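Local coordinates for major capsid protein (Faustovirus, PDB 5J7O) that forms, as a trimer of double jelly-roll subunits, the main building block of the capsid of a large double-stranded DNA virus, at residues E445-G450 and F592-T597; V527-H532 and L569-Y574; E535-A538 and Q543-R546. All coordinates share one frame; numbering follows the deposited sequence.

Contact 1. Residues E445-G450 and F592-T597; sequences EFIYLG and FYIEYT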
# COMPACT_ATOMS: atom_id res chain seq x y z
N GLU B 445 12.46 -28.36 -4.05
CA GLU B 445 11.78 -27.73 -2.92
C GLU B 445 10.41 -27.22 -3.33
O GLU B 445 9.40 -27.50 -2.66
CB GLU B 445 12.63 -26.59 -2.36
CG GLU B 445 13.83 -27.02 -1.55
CD GLU B 445 14.53 -25.84 -0.90
OE1 GLU B 445 14.90 -24.89 -1.63
OE2 GLU B 445 14.70 -25.85 0.34
N PHE B 446 10.34 -26.46 -4.41
CA PHE B 446 9.09 -25.92 -4.91
C PHE B 446 9.26 -25.54 -6.37
O PHE B 446 10.37 -25.57 -6.92
CB PHE B 446 8.61 -24.73 -4.07
CG PHE B 446 9.71 -23.78 -3.68
CD1 PHE B 446 10.36 -23.91 -2.46
CD2 PHE B 446 10.09 -22.75 -4.53
CE1 PHE B 446 11.37 -23.05 -2.10
CE2 PHE B 446 11.10 -21.88 -4.17
CZ PHE B 446 11.74 -22.03 -2.95
N ILE B 447 8.15 -25.17 -7.01
CA ILE B 447 8.11 -24.88 -8.44
C ILE B 447 7.23 -23.67 -8.68
O ILE B 447 6.07 -23.64 -8.25
CB ILE B 447 7.58 -26.09 -9.25
CG1 ILE B 447 8.46 -27.32 -9.04
CG2 ILE B 447 7.50 -25.74 -10.73
CD1 ILE B 447 7.96 -28.56 -9.75
N TYR B 448 7.77 -22.66 -9.37
CA TYR B 448 6.96 -21.56 -9.86
C TYR B 448 6.30 -21.97 -11.17
O TYR B 448 6.96 -22.52 -12.06
CB TYR B 448 7.81 -20.30 -10.07
CG TYR B 448 8.67 -19.89 -8.89
CD1 TYR B 448 10.03 -20.16 -8.88
CD2 TYR B 448 8.12 -19.22 -7.80
CE1 TYR B 448 10.83 -19.77 -7.81
CE2 TYR B 448 8.91 -18.84 -6.73
CZ TYR B 448 10.26 -19.11 -6.74
OH TYR B 448 11.05 -18.74 -5.68
N LEU B 449 5.00 -21.71 -11.29
CA LEU B 449 4.23 -22.18 -12.44
C LEU B 449 3.44 -21.04 -13.06
O LEU B 449 2.97 -20.13 -12.36
CB LEU B 449 3.28 -23.32 -12.05
CG LEU B 449 2.50 -23.97 -13.19
CD1 LEU B 449 3.44 -24.63 -14.19
CD2 LEU B 449 1.48 -24.97 -12.66
N GLY B 450 3.28 -21.10 -14.38
CA GLY B 450 2.46 -20.15 -15.10
C GLY B 450 2.21 -20.63 -16.51
O GLY B 450 2.96 -21.43 -17.06
N PHE B 592 8.18 -36.80 -13.77
CA PHE B 592 7.42 -35.77 -13.08
C PHE B 592 6.47 -35.10 -14.06
O PHE B 592 6.88 -34.70 -15.15
CB PHE B 592 8.38 -34.74 -12.47
CG PHE B 592 7.74 -33.84 -11.45
CD1 PHE B 592 7.06 -32.70 -11.83
CD2 PHE B 592 7.85 -34.12 -10.10
CE1 PHE B 592 6.49 -31.86 -10.89
CE2 PHE B 592 7.28 -33.30 -9.15
CZ PHE B 592 6.60 -32.16 -9.55
N TYR B 593 5.20 -34.95 -13.66
CA TYR B 593 4.18 -34.40 -14.53
C TYR B 593 3.41 -33.29 -13.82
O TYR B 593 3.00 -33.45 -12.67
CB TYR B 593 3.20 -35.49 -14.99
CG TYR B 593 3.78 -36.42 -16.02
CD1 TYR B 593 4.53 -37.53 -15.64
CD2 TYR B 593 3.59 -36.20 -17.38
CE1 TYR B 593 5.06 -38.39 -16.57
CE2 TYR B 593 4.12 -37.06 -18.32
CZ TYR B 593 4.86 -38.15 -17.91
OH TYR B 593 5.39 -39.01 -18.85
N ILE B 594 3.22 -32.18 -14.52
CA ILE B 594 2.33 -31.11 -14.11
C ILE B 594 1.16 -31.09 -15.09
O ILE B 594 1.36 -30.88 -16.29
CB ILE B 594 3.04 -29.74 -14.07
CG1 ILE B 594 4.15 -29.74 -13.02
CG2 ILE B 594 2.04 -28.63 -13.80
CD1 ILE B 594 4.93 -28.45 -12.96
N GLU B 595 -0.04 -31.32 -14.58
CA GLU B 595 -1.24 -31.40 -15.40
C GLU B 595 -2.10 -30.17 -15.17
O GLU B 595 -2.31 -29.76 -14.03
CB GLU B 595 -2.03 -32.67 -15.08
CG GLU B 595 -1.19 -33.93 -15.13
CD GLU B 595 -1.98 -35.17 -14.77
OE1 GLU B 595 -1.37 -36.25 -14.62
OE2 GLU B 595 -3.22 -35.07 -14.63
N TYR B 596 -2.60 -29.59 -16.26
CA TYR B 596 -3.40 -28.37 -16.19
C TYR B 596 -4.66 -28.53 -17.01
O TYR B 596 -4.74 -29.35 -17.93
CB TYR B 596 -2.61 -27.15 -16.70
CG TYR B 596 -2.45 -27.13 -18.21
CD1 TYR B 596 -3.38 -26.49 -19.02
CD2 TYR B 596 -1.37 -27.75 -18.82
CE1 TYR B 596 -3.25 -26.47 -20.39
CE2 TYR B 596 -1.22 -27.73 -20.20
CZ TYR B 596 -2.16 -27.09 -20.98
OH TYR B 596 -2.02 -27.08 -22.34
N THR B 597 -5.66 -27.72 -16.67
CA THR B 597 -6.83 -27.50 -17.52
C THR B 597 -7.00 -26.00 -17.69
O THR B 597 -6.76 -25.23 -16.75
CB THR B 597 -8.10 -28.12 -16.92
OG1 THR B 597 -8.19 -27.80 -15.53
CG2 THR B 597 -8.09 -29.63 -17.10

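Contact 2. Residues V527-H532 and L569-Y574; sequences VRVKAH and LNFCLY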
# COMPACT_ATOMS: atom_id res chain seq x y z
N VAL B 527 -4.68 -27.47 -11.49
CA VAL B 527 -3.34 -28.02 -11.61
C VAL B 527 -3.25 -29.29 -10.77
O VAL B 527 -3.80 -29.36 -9.67
CB VAL B 527 -2.26 -27.00 -11.19
CG1 VAL B 527 -0.88 -27.65 -11.14
CG2 VAL B 527 -2.24 -25.82 -12.15
N ARG B 528 -2.57 -30.29 -11.31
CA ARG B 528 -2.33 -31.56 -10.63
C ARG B 528 -0.86 -31.93 -10.78
O ARG B 528 -0.26 -31.69 -11.83
CB ARG B 528 -3.23 -32.67 -11.21
CG ARG B 528 -3.03 -34.05 -10.60
CD ARG B 528 -4.23 -34.94 -10.93
NE ARG B 528 -3.87 -36.08 -11.77
CZ ARG B 528 -3.80 -37.33 -11.33
NH1 ARG B 528 -4.06 -37.61 -10.06
NH2 ARG B 528 -3.47 -38.31 -12.17
N VAL B 529 -0.28 -32.49 -9.72
CA VAL B 529 1.13 -32.85 -9.69
C VAL B 529 1.24 -34.35 -9.48
O VAL B 529 0.83 -34.87 -8.44
CB VAL B 529 1.90 -32.08 -8.60
CG1 VAL B 529 3.35 -32.51 -8.58
CG2 VAL B 529 1.78 -30.58 -8.83
N LYS B 530 1.79 -35.05 -10.48
CA LYS B 530 1.89 -36.50 -10.47
C LYS B 530 3.33 -36.89 -10.79
O LYS B 530 3.85 -36.50 -11.84
CB LYS B 530 0.93 -37.12 -11.48
CG LYS B 530 1.01 -38.63 -11.59
CD LYS B 530 0.08 -39.13 -12.68
CE LYS B 530 0.10 -40.65 -12.78
NZ LYS B 530 -0.84 -41.15 -13.82
N ALA B 531 3.96 -37.64 -9.89
CA ALA B 531 5.36 -38.01 -10.04
C ALA B 531 5.54 -39.48 -9.69
O ALA B 531 5.15 -39.91 -8.60
CB ALA B 531 6.26 -37.14 -9.16
N HIS B 532 6.16 -40.24 -10.61
CA HIS B 532 6.40 -41.67 -10.42
C HIS B 532 5.09 -42.41 -10.16
O HIS B 532 5.02 -43.31 -9.31
CB HIS B 532 7.41 -41.92 -9.31
CG HIS B 532 8.16 -43.21 -9.44
ND1 HIS B 532 9.00 -43.48 -10.50
CD2 HIS B 532 8.21 -44.30 -8.63
CE1 HIS B 532 9.52 -44.69 -10.34
NE2 HIS B 532 9.06 -45.20 -9.22
N LEU B 569 3.90 -24.29 -6.36
CA LEU B 569 3.75 -25.69 -5.97
C LEU B 569 4.80 -26.01 -4.91
O LEU B 569 5.98 -26.15 -5.23
CB LEU B 569 3.90 -26.60 -7.19
CG LEU B 569 3.27 -26.20 -8.52
CD1 LEU B 569 3.61 -27.22 -9.60
CD2 LEU B 569 1.77 -26.03 -8.40
N ASN B 570 4.36 -26.14 -3.66
CA ASN B 570 5.27 -26.27 -2.54
C ASN B 570 5.44 -27.73 -2.13
O ASN B 570 4.48 -28.50 -2.13
CB ASN B 570 4.78 -25.45 -1.34
CG ASN B 570 5.74 -25.48 -0.18
OD1 ASN B 570 6.92 -25.78 -0.33
ND2 ASN B 570 5.24 -25.15 1.01
N PHE B 571 6.67 -28.10 -1.76
CA PHE B 571 6.98 -29.44 -1.29
C PHE B 571 7.83 -29.43 -0.02
O PHE B 571 8.27 -30.50 0.42
CB PHE B 571 7.70 -30.24 -2.38
CG PHE B 571 7.00 -30.22 -3.71
CD1 PHE B 571 5.90 -31.02 -3.94
CD2 PHE B 571 7.45 -29.39 -4.73
CE1 PHE B 571 5.26 -31.00 -5.16
CE2 PHE B 571 6.81 -29.36 -5.95
CZ PHE B 571 5.71 -30.17 -6.17
N CYS B 572 8.07 -28.26 0.56
CA CYS B 572 8.80 -28.14 1.82
C CYS B 572 7.97 -27.34 2.80
O CYS B 572 7.01 -26.65 2.43
CB CYS B 572 10.17 -27.48 1.62
SG CYS B 572 10.10 -25.76 1.07
N LEU B 573 8.34 -27.43 4.08
CA LEU B 573 7.59 -26.74 5.12
C LEU B 573 7.94 -25.26 5.21
O LEU B 573 7.09 -24.45 5.59
CB LEU B 573 7.82 -27.40 6.47
CG LEU B 573 7.12 -28.75 6.71
CD1 LEU B 573 7.46 -29.28 8.09
CD2 LEU B 573 5.62 -28.60 6.53
N TYR B 574 9.18 -24.89 4.87
CA TYR B 574 9.66 -23.52 5.04
C TYR B 574 10.41 -23.07 3.80
O TYR B 574 11.64 -22.95 3.80
CB TYR B 574 10.53 -23.41 6.30
CG TYR B 574 9.83 -23.93 7.53
CD1 TYR B 574 8.86 -23.18 8.17
CD2 TYR B 574 10.13 -25.19 8.04
CE1 TYR B 574 8.21 -23.65 9.29
CE2 TYR B 574 9.49 -25.67 9.16
CZ TYR B 574 8.53 -24.90 9.78
OH TYR B 574 7.88 -25.37 10.90

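Contact 3. Residues E535-A538 and Q543-R546; sequences ELYA and QFYR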
# COMPACT_ATOMS: atom_id res chain seq x y z
N GLU B 535 0.44 -39.31 -6.61
CA GLU B 535 -0.22 -38.01 -6.53
C GLU B 535 0.40 -37.22 -5.38
O GLU B 535 0.21 -37.56 -4.21
CB GLU B 535 -1.72 -38.18 -6.33
CG GLU B 535 -2.55 -37.01 -6.82
CD GLU B 535 -4.04 -37.29 -6.74
OE1 GLU B 535 -4.55 -37.44 -5.61
OE2 GLU B 535 -4.69 -37.38 -7.80
N LEU B 536 1.15 -36.18 -5.71
CA LEU B 536 1.64 -35.23 -4.71
C LEU B 536 0.69 -34.06 -4.55
O LEU B 536 0.62 -33.46 -3.46
CB LEU B 536 3.03 -34.74 -5.09
CG LEU B 536 4.02 -35.87 -5.39
CD1 LEU B 536 5.36 -35.32 -5.84
CD2 LEU B 536 4.18 -36.77 -4.18
N TYR B 537 -0.05 -33.72 -5.60
CA TYR B 537 -1.14 -32.75 -5.54
C TYR B 537 -2.27 -33.27 -6.42
O TYR B 537 -2.07 -33.51 -7.61
CB TYR B 537 -0.69 -31.37 -6.02
CG TYR B 537 0.01 -30.54 -4.97
CD1 TYR B 537 -0.71 -29.86 -4.00
CD2 TYR B 537 1.40 -30.44 -4.96
CE1 TYR B 537 -0.07 -29.10 -3.05
CE2 TYR B 537 2.05 -29.68 -4.00
CZ TYR B 537 1.31 -29.01 -3.05
OH TYR B 537 1.95 -28.26 -2.10
N ALA B 538 -3.44 -33.45 -5.82
CA ALA B 538 -4.62 -33.79 -6.61
C ALA B 538 -5.00 -32.61 -7.50
O ALA B 538 -4.40 -31.54 -7.46
CB ALA B 538 -5.77 -34.19 -5.69
N GLN B 543 -6.54 -21.24 -7.71
CA GLN B 543 -6.44 -20.34 -6.57
C GLN B 543 -5.84 -21.02 -5.35
O GLN B 543 -5.33 -20.32 -4.46
CB GLN B 543 -7.82 -19.77 -6.23
CG GLN B 543 -8.81 -20.82 -5.77
CD GLN B 543 -10.18 -20.24 -5.47
OE1 GLN B 543 -11.19 -20.71 -5.98
NE2 GLN B 543 -10.22 -19.22 -4.62
N PHE B 544 -5.89 -22.35 -5.28
CA PHE B 544 -5.23 -23.05 -4.19
C PHE B 544 -3.72 -22.82 -4.22
O PHE B 544 -3.10 -22.60 -3.17
CB PHE B 544 -5.54 -24.55 -4.26
CG PHE B 544 -4.97 -25.36 -3.12
CD1 PHE B 544 -5.66 -25.49 -1.93
CD2 PHE B 544 -3.75 -26.00 -3.26
CE1 PHE B 544 -5.14 -26.23 -0.89
CE2 PHE B 544 -3.22 -26.74 -2.22
CZ PHE B 544 -3.92 -26.86 -1.03
N TYR B 545 -3.12 -22.86 -5.41
CA TYR B 545 -1.69 -22.65 -5.54
C TYR B 545 -1.31 -21.18 -5.59
O TYR B 545 -0.17 -20.83 -5.25
CB TYR B 545 -1.16 -23.34 -6.80
CG TYR B 545 -1.48 -24.82 -6.87
CD1 TYR B 545 -0.76 -25.74 -6.12
CD2 TYR B 545 -2.49 -25.29 -7.69
CE1 TYR B 545 -1.04 -27.09 -6.19
CE2 TYR B 545 -2.79 -26.64 -7.76
CZ TYR B 545 -2.06 -27.53 -7.01
OH TYR B 545 -2.35 -28.87 -7.09
N ARG B 546 -2.22 -20.30 -6.02
CA ARG B 546 -1.90 -18.88 -6.10
C ARG B 546 -2.14 -18.16 -4.78
O ARG B 546 -1.33 -17.32 -4.38
CB ARG B 546 -2.73 -18.22 -7.20
CG ARG B 546 -2.50 -16.72 -7.31
CD ARG B 546 -3.58 -16.07 -8.15
NE ARG B 546 -4.89 -16.20 -7.51
CZ ARG B 546 -6.03 -16.32 -8.17
NH1 ARG B 546 -6.03 -16.36 -9.50
NH2 ARG B 546 -7.18 -16.43 -7.51

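Contact 1. Residues E445-G450 and F592-T597
Ile-447 and Phe-592 meet head-on, each reaching out of its own strand into the layer between two sheets. The delta methyl of Ile-447 touches the rim of the ring, with CD1 3.8 Å from Phe-592 CE1 and nearly as close to CZ, at an oblique angle to the ring. This reach follows from an extended chain: with CG1 anti to the carbonyl carbon (chi1 -59°) and chi2 near 180°, CD1 lies at the far end of the side chain. Two residues further along each strand, Leu-449 and Ile-594 run antiparallel alongside one another, and Leu-449 CD2 lies 3.9 Å from Ile-594 CG2. Between these two closer meetings the fit is looser, Ile-447 CG2 coming only to 4.3 Å from Ile-594 CD1. Branched aliphatic chains suit this layer because their methyls fill an irregular interior without asking for a polar partner; no hydrogen bond links the segments. The other face of strand 592-597 differs: Tyr-593 and Glu-595 point from it and are partly exposed, and Glu-595 pairs with Arg-528 in a salt bridge. The segment axes pass 10.4 Å apart at a crossing angle of -31°; Val-527 packs on Leu-449, and Ser-611 touches both isoleucines. Two twisted sheets packed face to face through aliphatic and aromatic side chains are characteristic of a beta sandwich, here that of a jelly roll in the double jelly-roll capsid protein.

Contact 2. Residues V527-H532 and L569-Y574
The hydrophobic interior of a jelly-roll sandwich is where Val-527 and Val-529, from one sheet, meet Leu-569 and Phe-571 at the end of a strand in the other. Leu-569 spreads its two methyls over both valines: CD1 lies 3.9 Å from Val-529 CG2, and CD2 lies 4.1 Å from Val-527 CG1. Its chi1 of -41°, with CG roughly anti to the carbonyl carbon, carries this fork toward the valines. The second methyl of Val-529 serves the aromatic partner, CG1 standing 4.1 Å from Phe-571 CZ at the ring edge, near its plane. Valine fits a strand that must fill the interior with short, branched groups, while the longer leucine and phenylalanine reach in from the opposite sheet and the loop that follows its edge strand. Phe-571 itself sits within an Asx turn, by which the chain leaves its strand. Asn-570 OD1 accepts from Cys-572 N at 2.9 Å, the donor standing above the carbonyl plane, and asparagine's short amide suits this local bond. Cys-572 O accepts a hydrogen bond from the hydroxyl of Tyr-71 of a second subunit. Strand 526-531 is flanked by strands 592-597 and 534-541, whereas strand 567-570 lies at the edge of its sheet beside 444-453, with Ile-447 touching both Leu-569 and Phe-571.

Contact 3. Residues E535-A538 and Q543-R546
Tyr-537, which with Leu-536 forms a classic beta bulge opposite Val-529, takes the ring edge of Tyr-545 on its face. Tyr-545 CE1 comes down over the rim of the Tyr-537 ring, 3.5 Å from CD1, with the planes at 70° and the centroids 5.2 Å apart: a T-shaped, edge-to-face stack. Beyond the stack, Tyr-545 OH reaches the base of its partner, 3.2 Å from Tyr-537 CB. Phe-544, the preceding helix residue, comes in at about a right angle to Tyr-537, and its CE2 lies 4.0 Å from Tyr-537 CE1 with the contact at the edge of the phenylalanine ring. Its CG stands anti to the backbone N (chi1 -177°), while that of Tyr-545 is anti to the carbonyl carbon (chi1 -55°), and these different turns bring neighbouring helix residues to one tyrosine. Tyrosine suits both places because its ring packs inside while its hydroxyl ends at a backbone carbonyl: Tyr-537 OH bonds to Asn-570 O, and Tyr-545 OH to Val-527 O. Phe-544 also meets Tyr-73 of a second subunit edge-to-face, so the cluster reaches the trimer interface. Aromatic packing here joins helix 542-552 to the strand that runs into it, a helical connection between strands of the jelly-roll, as in double jelly-roll capsid proteins.

The three contacts occupy one side of the subunit, with centres 7 to 9 Å apart. Contacts 1 and 2 bridge the same two sheets, and probable backbone hydrogen bonds join them within each sheet: Tyr-593 N to Lys-530 O at 2.7 Å, and Phe-571 N to Glu-445 O at 2.9 Å. Contact 3 is nested in the chain loop closed by contact 2, which is itself nested in that of contact 1. Contact 3 brings helix 542-552 against the sandwich, with Leu-569 CD2 3.4 Å from Tyr-545 CD1, while a salt bridge joins Arg-528 to Glu-535. Contacts 2 and 3 both touch the second subunit, whereas no other chain touches contact 1, which belongs to the interior.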